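Protease VII (Escherichia coli, PDB 1I78) cleaves peptide bonds as an omptin-family protease embedded in the bacterial outer membrane, its body a beta barrel. Local coordinates at residues 198-201 with 202-205. The protein carries 3 engineered substitutions. Sequence-based numbering, arbitrary orientation.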
# COMPACT_ATOMS: atom_id res chain seq x y z
N PHE A 198 -3.38 -15.68 -3.32
CA PHE A 198 -4.49 -14.80 -2.98
C PHE A 198 -4.52 -14.50 -1.49
O PHE A 198 -4.38 -15.40 -0.68
CB PHE A 198 -5.80 -15.45 -3.40
CG PHE A 198 -5.91 -15.68 -4.87
CD1 PHE A 198 -5.15 -16.68 -5.49
CD2 PHE A 198 -6.74 -14.88 -5.66
CE1 PHE A 198 -5.22 -16.88 -6.87
CE2 PHE A 198 -6.82 -15.07 -7.04
CZ PHE A 198 -6.06 -16.08 -7.65
N LYS A 199 -4.68 -13.23 -1.14
CA LYS A 199 -4.75 -12.85 0.27
C LYS A 199 -5.99 -12.03 0.54
O LYS A 199 -6.45 -11.30 -0.33
CB LYS A 199 -3.53 -12.04 0.71
CG LYS A 199 -2.27 -12.82 0.67
CD LYS A 199 -1.06 -11.97 1.01
CE LYS A 199 0.22 -12.80 0.83
NZ LYS A 199 1.45 -12.06 1.20
N TYR A 200 -6.50 -12.15 1.76
CA TYR A 200 -7.66 -11.44 2.22
C TYR A 200 -7.50 -11.04 3.68
O TYR A 200 -6.89 -11.77 4.47
CB TYR A 200 -8.91 -12.29 2.12
CG TYR A 200 -10.10 -11.65 2.82
CD1 TYR A 200 -10.73 -10.53 2.25
CD2 TYR A 200 -10.56 -12.11 4.06
CE1 TYR A 200 -11.78 -9.89 2.90
CE2 TYR A 200 -11.61 -11.47 4.72
CZ TYR A 200 -12.21 -10.37 4.13
OH TYR A 200 -13.22 -9.69 4.77
N SER A 201 -8.06 -9.89 4.04
CA SER A 201 -8.02 -9.43 5.41
C SER A 201 -9.20 -8.53 5.73
O SER A 201 -9.66 -7.75 4.89
CB SER A 201 -6.73 -8.66 5.69
OG SER A 201 -6.73 -8.20 7.03
N GLY A 202 -9.71 -8.66 6.95
CA GLY A 202 -10.82 -7.82 7.36
C GLY A 202 -10.40 -7.16 8.65
O GLY A 202 -11.19 -6.50 9.32
N TRP A 203 -9.12 -7.31 8.97
CA TRP A 203 -8.58 -6.81 10.22
C TRP A 203 -7.49 -5.77 10.07
O TRP A 203 -6.73 -5.51 11.00
CB TRP A 203 -8.07 -8.03 11.00
CG TRP A 203 -9.06 -9.15 10.85
CD1 TRP A 203 -10.32 -9.21 11.40
CD2 TRP A 203 -8.97 -10.26 9.94
NE1 TRP A 203 -11.01 -10.27 10.87
CE2 TRP A 203 -10.21 -10.93 9.98
CE3 TRP A 203 -7.96 -10.74 9.09
CZ2 TRP A 203 -10.47 -12.06 9.20
CZ3 TRP A 203 -8.22 -11.87 8.32
CH2 TRP A 203 -9.47 -12.52 8.38
N VAL A 204 -7.44 -5.15 8.90
CA VAL A 204 -6.43 -4.16 8.64
C VAL A 204 -6.61 -2.91 9.48
O VAL A 204 -7.73 -2.47 9.73
CB VAL A 204 -6.43 -3.72 7.15
CG1 VAL A 204 -5.40 -2.63 6.93
CG2 VAL A 204 -6.14 -4.90 6.24
N GLU A 205 -5.48 -2.37 9.93
CA GLU A 205 -5.44 -1.14 10.69
C GLU A 205 -4.43 -0.20 10.02
O GLU A 205 -3.22 -0.46 10.02
CB GLU A 205 -5.02 -1.37 12.14
CG GLU A 205 -4.79 -0.04 12.87
CD GLU A 205 -4.45 -0.22 14.34
OE1 GLU A 205 -3.48 0.42 14.81
OE2 GLU A 205 -5.16 -1.00 15.03
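Ser201 turns OG anti to its own N, while Trp203 CG lies opposite its carbonyl carbon (chi1 -41°), turning the indole back along the preceding residues. OG of Ser201 accepts the N-H of Trp203 at 3.2 Å in a fairly straight bond (160°), a side-chain-to-backbone link across the corner at Gly202. The same hydroxyl donates to the carbonyl O of Pro179, so this buried group accepts one bond, gives another and ties the bend to strand 169-189. CG2 of Val204 packs against Ser201 OG at 3.4 Å. The benzo side of the indole covers the Ser201 backbone: CZ3 of Trp203 lies 3.8 Å from Ser201 CA, and C of Ser201 stands over one ring face toward the rim. CH2 of Trp203 meets CE2 of Tyr200 obliquely at 4.4 Å, and the tyrosine ring covers Gly202 N with one face. The short strand axes of 198-201 and 203-205 differ in direction by 75°, a sharp break within one long barrel strand. Backbone hydrogen bonds join Tyr200 to Ile181 of strand 169-189, and Ser201 to Tyr230 and Val204 to Gln228 of strand 219-242, so the kinked strand 192-213 runs between both antiparallel neighbours.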